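Local coordinates for transcriptional regulator, putative (Pseudomonas syringae pv. tomato, PDB 2R5F), which is probably a DNA-binding transcription factor of the SorC family, represented here by its putative sugar-binding domain, which is thought to recognise a carbohydrate effector, at residues A57-G62 with I153-V158; Q87-L92 with L115-F120; G219-I224 with G246-V251. All blocks are in the same frame, centred on the assembly; numbering follows the deposited sequence.

Contact 1. Residues A57-G62 with I153-V158; sequences AQDHIG and ITLAIV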
ATOM      1  N   ALA A  57       0.763  -8.818  16.607  1.00 46.59           N
ATOM      2  CA  ALA A  57       1.225 -10.161  16.253  1.00 46.40           C
ATOM      3  C   ALA A  57       0.102 -10.986  15.629  1.00 46.40           C
ATOM      4  O   ALA A  57       0.359 -11.992  14.958  1.00 46.43           O
ATOM      5  CB  ALA A  57       1.813 -10.873  17.462  1.00 46.30           C
ATOM      6  N   GLN A  58      -1.135 -10.536  15.843  1.00 45.78           N
ATOM      7  CA  GLN A  58      -2.334 -11.168  15.300  1.00 45.20           C
ATOM      8  C   GLN A  58      -2.667 -10.714  13.872  1.00 44.64           C
ATOM      9  O   GLN A  58      -3.498 -11.335  13.202  1.00 44.67           O
ATOM     10  CB  GLN A  58      -3.523 -10.904  16.221  1.00 45.43           C
ATOM     11  CG  GLN A  58      -3.984 -12.104  17.039  1.00 47.42           C
ATOM     12  CD  GLN A  58      -2.847 -12.812  17.771  1.00 50.16           C
ATOM     13  OE1 GLN A  58      -2.277 -12.284  18.734  1.00 51.90           O
ATOM     14  NE2 GLN A  58      -2.525 -14.022  17.325  1.00 49.66           N
ATOM     15  N   ASP A  59      -2.005  -9.660  13.405  1.00 43.47           N
ATOM     16  CA  ASP A  59      -2.275  -9.085  12.071  1.00 42.63           C
ATOM     17  C   ASP A  59      -1.827 -10.020  10.942  1.00 42.24           C
ATOM     18  O   ASP A  59      -0.759 -10.627  11.012  1.00 42.49           O
ATOM     19  CB  ASP A  59      -1.575  -7.730  11.909  1.00 42.27           C
ATOM     20  CG  ASP A  59      -2.422  -6.533  12.378  1.00 42.09           C
ATOM     21  OD1 ASP A  59      -3.674  -6.562  12.345  1.00 40.29           O
ATOM     22  OD2 ASP A  59      -1.810  -5.519  12.760  1.00 41.86           O
ATOM     23  N   HIS A  60      -2.672 -10.138   9.921  1.00 41.56           N
ATOM     24  CA  HIS A  60      -2.368 -10.869   8.706  1.00 41.03           C
ATOM     25  C   HIS A  60      -2.196  -9.802   7.643  1.00 40.81           C
ATOM     26  O   HIS A  60      -3.177  -9.166   7.251  1.00 40.69           O
ATOM     27  CB  HIS A  60      -3.555 -11.762   8.330  1.00 41.57           C
ATOM     28  CG  HIS A  60      -3.874 -12.820   9.345  1.00 42.17           C
ATOM     29  ND1 HIS A  60      -3.769 -14.166   9.075  1.00 42.99           N
ATOM     30  CD2 HIS A  60      -4.296 -12.726  10.629  1.00 44.77           C
ATOM     31  CE1 HIS A  60      -4.113 -14.855  10.145  1.00 44.30           C
ATOM     32  NE2 HIS A  60      -4.441 -14.005  11.102  1.00 44.61           N
ATOM     33  N   ILE A  61      -0.962  -9.617   7.185  1.00 39.38           N
ATOM     34  CA  ILE A  61      -0.589  -8.509   6.338  1.00 39.28           C
ATOM     35  C   ILE A  61      -0.650  -8.859   4.854  1.00 39.29           C
ATOM     36  O   ILE A  61      -0.204  -9.924   4.462  1.00 39.07           O
ATOM     37  CB  ILE A  61       0.840  -8.051   6.666  1.00 39.27           C
ATOM     38  CG1 ILE A  61       0.899  -7.532   8.105  1.00 38.63           C
ATOM     39  CG2 ILE A  61       1.332  -7.014   5.612  1.00 37.19           C
ATOM     40  CD1 ILE A  61       2.283  -7.372   8.627  1.00 40.29           C
ATOM     41  N   GLY A  62      -1.228  -7.977   4.036  1.00 39.23           N
ATOM     42  CA  GLY A  62      -1.151  -8.131   2.576  1.00 38.78           C
ATOM     43  C   GLY A  62      -0.361  -6.939   2.100  1.00 39.13           C
ATOM     44  O   GLY A  62      -0.526  -5.864   2.644  1.00 39.09           O
ATOM     45  N   ILE A 153      -6.800 -11.400   5.635  1.00 44.26           N
ATOM     46  CA  ILE A 153      -6.012 -10.155   5.763  1.00 42.78           C
ATOM     47  C   ILE A 153      -6.664  -9.073   6.624  1.00 41.87           C
ATOM     48  O   ILE A 153      -7.841  -8.771   6.468  1.00 41.89           O
ATOM     49  CB  ILE A 153      -5.592  -9.603   4.402  1.00 42.80           C
ATOM     50  CG1 ILE A 153      -4.486 -10.497   3.818  1.00 42.86           C
ATOM     51  CG2 ILE A 153      -5.073  -8.165   4.526  1.00 41.49           C
ATOM     52  CD1 ILE A 153      -4.475 -10.439   2.345  1.00 45.93           C
ATOM     53  N   THR A 154      -5.878  -8.519   7.546  1.00 40.95           N
ATOM     54  CA  THR A 154      -6.344  -7.531   8.497  1.00 39.62           C
ATOM     55  C   THR A 154      -5.668  -6.178   8.328  1.00 38.60           C
ATOM     56  O   THR A 154      -6.205  -5.177   8.764  1.00 38.70           O
ATOM     57  CB  THR A 154      -6.148  -8.019   9.943  1.00 39.87           C
ATOM     58  OG1 THR A 154      -4.752  -8.073  10.251  1.00 40.03           O
ATOM     59  CG2 THR A 154      -6.750  -9.377  10.125  1.00 40.89           C
ATOM     60  N   LEU A 155      -4.486  -6.164   7.715  1.00 37.67           N
ATOM     61  CA  LEU A 155      -3.775  -4.944   7.375  1.00 36.94           C
ATOM     62  C   LEU A 155      -3.267  -5.022   5.944  1.00 36.44           C
ATOM     63  O   LEU A 155      -2.345  -5.796   5.652  1.00 36.73           O
ATOM     64  CB  LEU A 155      -2.592  -4.733   8.314  1.00 37.19           C
ATOM     65  CG  LEU A 155      -1.566  -3.611   8.018  1.00 35.51           C
ATOM     66  CD1 LEU A 155      -2.158  -2.217   8.061  1.00 34.47           C
ATOM     67  CD2 LEU A 155      -0.422  -3.718   9.009  1.00 37.09           C
ATOM     68  N   ALA A 156      -3.879  -4.262   5.043  1.00 36.21           N
ATOM     69  CA  ALA A 156      -3.332  -4.140   3.673  1.00 36.19           C
ATOM     70  C   ALA A 156      -2.472  -2.916   3.561  1.00 35.52           C
ATOM     71  O   ALA A 156      -2.896  -1.834   3.919  1.00 35.80           O
ATOM     72  CB  ALA A 156      -4.441  -4.138   2.609  1.00 36.21           C
ATOM     73  N   ILE A 157      -1.248  -3.090   3.060  1.00 35.74           N
ATOM     74  CA  ILE A 157      -0.353  -1.992   2.796  1.00 35.22           C
ATOM     75  C   ILE A 157      -0.204  -1.820   1.282  1.00 36.01           C
ATOM     76  O   ILE A 157       0.249  -2.725   0.590  1.00 36.74           O
ATOM     77  CB  ILE A 157       1.053  -2.234   3.420  1.00 35.75           C
ATOM     78  CG1 ILE A 157       0.919  -2.728   4.870  1.00 33.72           C
ATOM     79  CG2 ILE A 157       1.925  -0.956   3.251  1.00 34.83           C
ATOM     80  CD1 ILE A 157       2.167  -3.148   5.471  1.00 34.79           C
ATOM     81  N   VAL A 158      -0.586  -0.661   0.760  1.00 36.72           N
ATOM     82  CA  VAL A 158      -0.717  -0.478  -0.704  1.00 36.62           C
ATOM     83  C   VAL A 158      -0.119   0.838  -1.178  1.00 37.46           C
ATOM     84  O   VAL A 158      -0.203   1.865  -0.488  1.00 38.89           O
ATOM     85  CB  VAL A 158      -2.223  -0.571  -1.189  1.00 37.80           C
ATOM     86  CG1 VAL A 158      -2.872  -1.935  -0.842  1.00 34.60           C
ATOM     87  CG2 VAL A 158      -3.070   0.590  -0.645  1.00 36.25           C
TER

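Contact 2. Residues Q87-L92 with L115-F120; sequences QEVVQL and LNCPAF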
ATOM      1  N   GLN A  87       1.135 -12.651  11.871  1.00 42.68           N
ATOM      2  CA  GLN A  87       0.706 -13.992  11.423  1.00 41.95           C
ATOM      3  C   GLN A  87       1.196 -14.414  10.020  1.00 41.37           C
ATOM      4  O   GLN A  87       1.609 -15.549   9.838  1.00 41.77           O
ATOM      5  CB  GLN A  87      -0.825 -14.128  11.496  1.00 42.29           C
ATOM      6  CG  GLN A  87      -1.400 -14.035  12.897  1.00 41.89           C
ATOM      7  CD  GLN A  87      -0.784 -15.068  13.808  1.00 44.47           C
ATOM      8  OE1 GLN A  87      -1.167 -16.232  13.782  1.00 46.70           O
ATOM      9  NE2 GLN A  87       0.199 -14.655  14.592  1.00 43.66           N
ATOM     10  N   GLU A  88       1.155 -13.520   9.036  1.00 40.34           N
ATOM     11  CA  GLU A  88       1.628 -13.838   7.676  1.00 39.79           C
ATOM     12  C   GLU A  88       1.764 -12.558   6.838  1.00 38.41           C
ATOM     13  O   GLU A  88       1.234 -11.514   7.211  1.00 38.11           O
ATOM     14  CB  GLU A  88       0.646 -14.794   6.987  1.00 40.34           C
ATOM     15  CG  GLU A  88      -0.794 -14.235   6.973  1.00 41.03           C
ATOM     16  CD  GLU A  88      -1.841 -15.178   6.418  1.00 42.91           C
ATOM     17  OE1 GLU A  88      -1.617 -15.761   5.339  1.00 48.93           O
ATOM     18  OE2 GLU A  88      -2.925 -15.291   7.030  1.00 48.44           O
ATOM     19  N   VAL A  89       2.489 -12.655   5.724  1.00 36.37           N
ATOM     20  CA  VAL A  89       2.606 -11.600   4.739  1.00 35.24           C
ATOM     21  C   VAL A  89       2.174 -12.238   3.416  1.00 35.70           C
ATOM     22  O   VAL A  89       2.754 -13.235   2.989  1.00 33.95           O
ATOM     23  CB  VAL A  89       4.052 -11.069   4.646  1.00 35.01           C
ATOM     24  CG1 VAL A  89       4.198 -10.020   3.517  1.00 33.56           C
ATOM     25  CG2 VAL A  89       4.463 -10.484   6.008  1.00 34.77           C
ATOM     26  N   VAL A  90       1.121 -11.687   2.817  1.00 35.18           N
ATOM     27  CA  VAL A  90       0.561 -12.203   1.562  1.00 35.62           C
ATOM     28  C   VAL A  90       0.880 -11.212   0.445  1.00 36.45           C
ATOM     29  O   VAL A  90       0.712  -9.989   0.599  1.00 36.55           O
ATOM     30  CB  VAL A  90      -0.976 -12.459   1.699  1.00 35.48           C
ATOM     31  CG1 VAL A  90      -1.599 -13.052   0.402  1.00 34.46           C
ATOM     32  CG2 VAL A  90      -1.237 -13.355   2.913  1.00 33.32           C
ATOM     33  N   GLN A  91       1.392 -11.735  -0.659  1.00 36.72           N
ATOM     34  CA  GLN A  91       1.599 -10.944  -1.857  1.00 37.58           C
ATOM     35  C   GLN A  91       0.239 -10.654  -2.478  1.00 38.04           C
ATOM     36  O   GLN A  91      -0.493 -11.592  -2.799  1.00 37.96           O
ATOM     37  CB  GLN A  91       2.444 -11.739  -2.835  1.00 37.09           C
ATOM     38  CG  GLN A  91       2.598 -11.058  -4.164  1.00 37.82           C
ATOM     39  CD  GLN A  91       3.774 -11.601  -4.918  1.00 37.14           C
ATOM     40  OE1 GLN A  91       4.393 -12.558  -4.481  1.00 37.20           O
ATOM     41  NE2 GLN A  91       4.075 -11.012  -6.061  1.00 36.14           N
ATOM     42  N   LEU A  92      -0.101  -9.374  -2.665  1.00 38.97           N
ATOM     43  CA  LEU A  92      -1.462  -9.016  -3.120  1.00 39.78           C
ATOM     44  C   LEU A  92      -1.603  -8.750  -4.605  1.00 40.84           C
ATOM     45  O   LEU A  92      -2.707  -8.448  -5.055  1.00 41.65           O
ATOM     46  CB  LEU A  92      -1.996  -7.796  -2.379  1.00 39.64           C
ATOM     47  CG  LEU A  92      -2.257  -7.831  -0.874  1.00 38.76           C
ATOM     48  CD1 LEU A  92      -2.742  -6.459  -0.472  1.00 42.53           C
ATOM     49  CD2 LEU A  92      -3.238  -8.892  -0.454  1.00 36.94           C
ATOM     50  N   LEU A 115       9.598  -9.829   9.786  1.00 36.52           N
ATOM     51  CA  LEU A 115       8.539 -10.031  10.777  1.00 36.42           C
ATOM     52  C   LEU A 115       8.516 -11.411  11.404  1.00 36.78           C
ATOM     53  O   LEU A 115       7.698 -11.677  12.295  1.00 37.16           O
ATOM     54  CB  LEU A 115       7.166  -9.670  10.164  1.00 36.26           C
ATOM     55  CG  LEU A 115       7.132  -8.216   9.645  1.00 36.97           C
ATOM     56  CD1 LEU A 115       5.820  -7.864   8.964  1.00 38.59           C
ATOM     57  CD2 LEU A 115       7.424  -7.239  10.773  1.00 37.91           C
ATOM     58  N   ASN A 116       9.428 -12.282  10.960  1.00 36.87           N
ATOM     59  CA  ASN A 116       9.525 -13.667  11.443  1.00 36.62           C
ATOM     60  C   ASN A 116       8.280 -14.517  11.232  1.00 36.33           C
ATOM     61  O   ASN A 116       7.894 -15.304  12.093  1.00 36.30           O
ATOM     62  CB  ASN A 116       9.906 -13.699  12.921  1.00 37.01           C
ATOM     63  CG  ASN A 116      11.282 -13.184  13.165  1.00 38.38           C
ATOM     64  OD1 ASN A 116      12.218 -13.563  12.478  1.00 40.71           O
ATOM     65  ND2 ASN A 116      11.425 -12.321  14.159  1.00 41.46           N
ATOM     66  N   CYS A 117       7.635 -14.345  10.100  1.00 36.07           N
ATOM     67  CA  CYS A 117       6.393 -15.051   9.841  1.00 35.92           C
ATOM     68  C   CYS A 117       6.419 -15.725   8.455  1.00 35.69           C
ATOM     69  O   CYS A 117       7.371 -15.546   7.683  1.00 36.42           O
ATOM     70  CB  CYS A 117       5.219 -14.085   9.978  1.00 35.78           C
ATOM     71  SG  CYS A 117       5.242 -12.780   8.768  1.00 36.41           S
ATOM     72  N   PRO A 118       5.417 -16.568   8.164  1.00 35.48           N
ATOM     73  CA  PRO A 118       5.266 -17.135   6.812  1.00 35.31           C
ATOM     74  C   PRO A 118       4.897 -16.123   5.700  1.00 35.09           C
ATOM     75  O   PRO A 118       4.212 -15.147   5.946  1.00 34.90           O
ATOM     76  CB  PRO A 118       4.162 -18.198   6.977  1.00 34.96           C
ATOM     77  CG  PRO A 118       3.876 -18.308   8.411  1.00 35.75           C
ATOM     78  CD  PRO A 118       4.436 -17.110   9.127  1.00 35.71           C
ATOM     79  N   ALA A 119       5.374 -16.369   4.484  1.00 35.67           N
ATOM     80  CA  ALA A 119       5.039 -15.548   3.311  1.00 35.45           C
ATOM     81  C   ALA A 119       4.175 -16.381   2.389  1.00 35.49           C
ATOM     82  O   ALA A 119       4.357 -17.578   2.314  1.00 35.32           O
ATOM     83  CB  ALA A 119       6.293 -15.129   2.590  1.00 35.52           C
ATOM     84  N   PHE A 120       3.233 -15.749   1.711  1.00 35.57           N
ATOM     85  CA  PHE A 120       2.403 -16.409   0.690  1.00 36.82           C
ATOM     86  C   PHE A 120       2.620 -15.583  -0.581  1.00 37.39           C
ATOM     87  O   PHE A 120       2.252 -14.397  -0.646  1.00 36.66           O
ATOM     88  CB  PHE A 120       0.921 -16.495   1.121  1.00 36.75           C
ATOM     89  CG  PHE A 120       0.691 -17.376   2.335  1.00 38.29           C
ATOM     90  CD1 PHE A 120       0.506 -18.743   2.202  1.00 39.35           C
ATOM     91  CD2 PHE A 120       0.709 -16.839   3.616  1.00 41.62           C
ATOM     92  CE1 PHE A 120       0.308 -19.573   3.324  1.00 41.10           C
ATOM     93  CE2 PHE A 120       0.514 -17.656   4.742  1.00 40.01           C
ATOM     94  CZ  PHE A 120       0.318 -19.020   4.593  1.00 40.63           C
TER

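Contact 3. Residues G219-I224 with G246-V251; sequences GKLRSI and GGYLDV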
ATOM      1  N   GLY A 219     -13.381  -3.933  -4.127  1.00 48.41           N
ATOM      2  CA  GLY A 219     -14.422  -4.298  -3.177  1.00 48.70           C
ATOM      3  C   GLY A 219     -13.887  -5.057  -1.975  1.00 48.49           C
ATOM      4  O   GLY A 219     -14.231  -4.731  -0.847  1.00 48.73           O
ATOM      5  N   LYS A 220     -13.060  -6.072  -2.217  1.00 49.13           N
ATOM      6  CA  LYS A 220     -12.390  -6.806  -1.136  1.00 50.15           C
ATOM      7  C   LYS A 220     -11.523  -5.860  -0.285  1.00 50.08           C
ATOM      8  O   LYS A 220     -11.501  -5.955   0.948  1.00 50.74           O
ATOM      9  CB  LYS A 220     -11.542  -7.964  -1.685  1.00 49.89           C
ATOM     10  CG  LYS A 220     -12.324  -9.113  -2.304  1.00 51.14           C
ATOM     11  CD  LYS A 220     -11.412 -10.225  -2.860  1.00 52.39           C
ATOM     12  CE  LYS A 220     -10.829  -9.881  -4.254  1.00 54.29           C
ATOM     13  NZ  LYS A 220     -11.919  -9.799  -5.289  1.00 54.68           N
ATOM     14  N   LEU A 221     -10.836  -4.934  -0.945  1.00 49.82           N
ATOM     15  CA  LEU A 221      -9.951  -3.991  -0.265  1.00 49.69           C
ATOM     16  C   LEU A 221     -10.729  -3.125   0.711  1.00 50.26           C
ATOM     17  O   LEU A 221     -10.322  -2.945   1.852  1.00 50.58           O
ATOM     18  CB  LEU A 221      -9.223  -3.117  -1.283  1.00 49.20           C
ATOM     19  CG  LEU A 221      -8.147  -2.140  -0.806  1.00 48.56           C
ATOM     20  CD1 LEU A 221      -6.900  -2.883  -0.321  1.00 42.95           C
ATOM     21  CD2 LEU A 221      -7.828  -1.145  -1.911  1.00 48.91           C
ATOM     22  N   ARG A 222     -11.871  -2.622   0.265  1.00 51.07           N
ATOM     23  CA  ARG A 222     -12.664  -1.691   1.058  1.00 52.00           C
ATOM     24  C   ARG A 222     -13.078  -2.270   2.428  1.00 51.90           C
ATOM     25  O   ARG A 222     -13.083  -1.546   3.422  1.00 52.52           O
ATOM     26  CB  ARG A 222     -13.876  -1.213   0.248  1.00 52.08           C
ATOM     27  CG  ARG A 222     -14.276   0.222   0.522  1.00 53.25           C
ATOM     28  CD  ARG A 222     -15.350   0.300   1.597  1.00 56.78           C
ATOM     29  NE  ARG A 222     -16.126   1.538   1.525  1.00 57.50           N
ATOM     30  CZ  ARG A 222     -15.779   2.664   2.141  1.00 59.19           C
ATOM     31  NH1 ARG A 222     -14.658   2.695   2.865  1.00 59.10           N
ATOM     32  NH2 ARG A 222     -16.540   3.755   2.035  1.00 57.77           N
ATOM     33  N   SER A 223     -13.391  -3.564   2.480  1.00 51.85           N
ATOM     34  CA  SER A 223     -13.790  -4.233   3.724  1.00 51.45           C
ATOM     35  C   SER A 223     -12.657  -4.674   4.676  1.00 50.94           C
ATOM     36  O   SER A 223     -12.935  -5.219   5.744  1.00 51.48           O
ATOM     37  CB  SER A 223     -14.642  -5.462   3.387  1.00 51.63           C
ATOM     38  OG  SER A 223     -13.859  -6.416   2.692  1.00 53.00           O
ATOM     39  N   ILE A 224     -11.392  -4.480   4.307  1.00 50.24           N
ATOM     40  CA  ILE A 224     -10.284  -4.888   5.188  1.00 48.92           C
ATOM     41  C   ILE A 224     -10.239  -4.017   6.455  1.00 48.61           C
ATOM     42  O   ILE A 224     -10.380  -2.788   6.373  1.00 48.85           O
ATOM     43  CB  ILE A 224      -8.919  -4.949   4.430  1.00 48.67           C
ATOM     44  CG1 ILE A 224      -8.916  -6.164   3.506  1.00 49.04           C
ATOM     45  CG2 ILE A 224      -7.741  -5.043   5.393  1.00 47.86           C
ATOM     46  CD1 ILE A 224      -7.759  -6.241   2.570  1.00 49.22           C
ATOM     47  N   GLY A 246     -13.072   6.901  -2.789  1.00 38.57           N
ATOM     48  CA  GLY A 246     -13.635   5.536  -2.894  1.00 38.84           C
ATOM     49  C   GLY A 246     -13.682   4.800  -1.569  1.00 39.40           C
ATOM     50  O   GLY A 246     -14.212   3.683  -1.472  1.00 39.50           O
ATOM     51  N   GLY A 247     -13.105   5.419  -0.548  1.00 40.03           N
ATOM     52  CA  GLY A 247     -13.043   4.862   0.795  1.00 40.24           C
ATOM     53  C   GLY A 247     -12.090   3.699   0.980  1.00 40.45           C
ATOM     54  O   GLY A 247     -12.293   2.886   1.877  1.00 40.40           O
ATOM     55  N   TYR A 248     -11.045   3.613   0.156  1.00 41.29           N
ATOM     56  CA  TYR A 248     -10.175   2.442   0.184  1.00 41.68           C
ATOM     57  C   TYR A 248      -9.174   2.486   1.324  1.00 42.48           C
ATOM     58  O   TYR A 248      -8.767   1.456   1.821  1.00 42.66           O
ATOM     59  CB  TYR A 248      -9.487   2.186  -1.174  1.00 41.45           C
ATOM     60  CG  TYR A 248     -10.479   2.011  -2.306  1.00 41.30           C
ATOM     61  CD1 TYR A 248     -11.350   0.915  -2.353  1.00 42.81           C
ATOM     62  CD2 TYR A 248     -10.580   2.971  -3.308  1.00 41.64           C
ATOM     63  CE1 TYR A 248     -12.267   0.770  -3.392  1.00 39.91           C
ATOM     64  CE2 TYR A 248     -11.488   2.842  -4.338  1.00 41.19           C
ATOM     65  CZ  TYR A 248     -12.324   1.748  -4.380  1.00 41.01           C
ATOM     66  OH  TYR A 248     -13.212   1.663  -5.415  1.00 41.42           O
ATOM     67  N   LEU A 249      -8.825   3.682   1.773  1.00 42.48           N
ATOM     68  CA  LEU A 249      -7.787   3.859   2.766  1.00 42.46           C
ATOM     69  C   LEU A 249      -8.330   4.175   4.147  1.00 42.91           C
ATOM     70  O   LEU A 249      -9.321   4.896   4.298  1.00 44.03           O
ATOM     71  CB  LEU A 249      -6.852   4.998   2.320  1.00 42.51           C
ATOM     72  CG  LEU A 249      -6.268   4.874   0.917  1.00 42.76           C
ATOM     73  CD1 LEU A 249      -5.404   6.082   0.623  1.00 41.04           C
ATOM     74  CD2 LEU A 249      -5.473   3.513   0.782  1.00 42.49           C
ATOM     75  N   ASP A 250      -7.659   3.629   5.153  1.00 42.66           N
ATOM     76  CA  ASP A 250      -7.893   3.945   6.549  1.00 42.28           C
ATOM     77  C   ASP A 250      -6.759   4.794   7.149  1.00 41.98           C
ATOM     78  O   ASP A 250      -6.980   5.577   8.062  1.00 42.24           O
ATOM     79  CB  ASP A 250      -8.066   2.641   7.319  1.00 42.99           C
ATOM     80  CG  ASP A 250      -9.271   1.852   6.831  1.00 44.30           C
ATOM     81  OD1 ASP A 250     -10.404   2.318   7.103  1.00 42.60           O
ATOM     82  OD2 ASP A 250      -9.088   0.804   6.148  1.00 43.81           O
ATOM     83  N   VAL A 251      -5.548   4.613   6.633  1.00 41.68           N
ATOM     84  CA  VAL A 251      -4.381   5.400   6.989  1.00 39.96           C
ATOM     85  C   VAL A 251      -3.695   5.802   5.694  1.00 39.66           C
ATOM     86  O   VAL A 251      -3.505   4.986   4.781  1.00 38.89           O
ATOM     87  CB  VAL A 251      -3.388   4.597   7.900  1.00 40.90           C
ATOM     88  CG1 VAL A 251      -2.196   5.491   8.390  1.00 39.87           C
ATOM     89  CG2 VAL A 251      -4.134   3.942   9.093  1.00 40.02           C
TER
HETATM   90  O   HOH W   1     -10.883   0.020   3.559  1.00 47.67           O

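Contact 1. Residues A57-G62 with I153-V158
Strand 60-63 and strand 155-162 are parallel neighbours in the Rossmann-like sheet of the putative sugar-binding domain, and the two chain segments meet here through His60, Ile61 and Gly62 on one side and Thr154, Leu155 and Ile157 on the other. The two strand segments run 22° apart, with Ile61 opposite Leu155 and Gly62 opposite Ala156. Gly62 carries two of the bonds, its N reaching Leu155 O at 2.9 Å and its O receiving Ile157 N. At the entrance to the pair the carbonyl of His60 is shared: Thr154 N approaches in the carbonyl plane, and Leu155 N adds a longer, weak bond at 3.3 Å. Just before this, the Thr154 hydroxyl takes over from the backbone. OG1 lies between the backbone N and the carbonyl carbon (chi1 69°), where it accepts from His60 N at 2.9 Å and donates to Asp59 OD1. Asp59 OD2 is bonded in turn to Ser56 N, which ties the carboxylate to the loop ahead of the strand, while His60 ND1 is bonded to Glu88 OE2 of the next strand. Apolar packing occupies the face bearing Ile61, Leu155 and Ile157. The Ile61 and Leu155 side chains lie side by side and point the same way, CG1 of Ile61 being 4.1 Å from CD2 of Leu155, whereas CG2 of Ile61 touches CD1 of Ile157. On the face where Gly62 has no side chain, Ile153 packs against the backbone, its CG2 near Gly62 N and its CD1 4.1 Å from Gly62 CA.

Contact 2. Residues Q87-L92 with L115-F120
Phe120 and Glu88 meet on the closely packed side of this contact, the aromatic ring crossing the acidic side chain with its plane 58° from the carboxylate. Glu88 CB lies in the ring plane at the edge, 3.6 Å from Phe120 CE2, and OE1 also comes close to that carbon. Arg149 of helix 138-149 makes a cation-pi contact with the Phe120 ring and a salt bridge to Glu88 OE2, so one arginine contacts both groups. Further along this face, Val90 CG2 rests 4.1 Å from Phe120 CD2. Parallel pairing joins short strand 119-120 to strand 88-94, after the chain has crossed through helix 101-115 in a beta-alpha-beta connection. Val89 N bonds to Pro118 O, Phe120 N to Val89 O, and Gln91 N to Phe120 O at 2.8 Å. The other face is packed as well: buried Val89 sets CG2 3.7 Å from Cys117 SG and also reaches Leu115 CD1, the Val89 and Leu115 side chains crossing at about a right angle. The looser, solvent side comes after the Schellman motif that ends helix 101-115 at Asn116, where exposed Pro118 meets the carbonyl of partly exposed Gln87, CD lying 3.3 Å from Gln87 O.

Contact 3. Residues G219-I224 with G246-V251
The CA atoms of Arg222 and Tyr248 lie 4.9 Å apart where the last turn of helix 218-222 passes the loop that leads from helix 237-245 into strand 251-255 of the Rossmann-like sheet. That loop starts with a Schellman motif, in which Gly247 takes positive phi (72°). The Arg222 side chain bends at chi2 (-94°) and reaches over the glycine turn, with Gly246 O 4.0 Å above the guanidinium plane and over its centre. NH1 also comes close to Gly247 O, but at an angle too poor for a hydrogen bond. Gly246 O lies over one face of the Tyr248 ring as well, 3.8 Å above its centre, and thus sits over a face of each of the two flat groups. On the buried side, Leu221 CD2 packs 3.8 Å from Tyr248 CB, the two side chains crossing at about a right angle. Farther out, Tyr248 OH bonds to Gly202 O, and Asp250 OD2 to Val227 N of the neighbouring strand. No direct hydrogen bond joins the two segments; a water bridges their backbones instead, hydrogen-bonded to Arg222 O at 2.7 Å and to Tyr248 O at 3.1 Å.

In the fold
Contacts 1 and 2 lie in the same mixed sheet, whose strand order here is 155-162, 60-63, 88-94, 119-120; the centres of the two contacts are about 9 Å apart. Along the chain, both segments of contact 2 fall between the two segments of contact 1, and contact 3 follows. The sheet continues from 155-162 through 226-230 to 251-255, the strand that follows 246-251. Contact 3, its centre about 13 Å from that of contact 1, meets it where Leu221 and Ile224 pack on Ala156. Contacts 2 and 3 do not touch, their centres being about 20 Å apart. Contact 1 joins segments 91 residues apart, contacts 2 and 3 much closer ones, all within a single Rossmann-like domain.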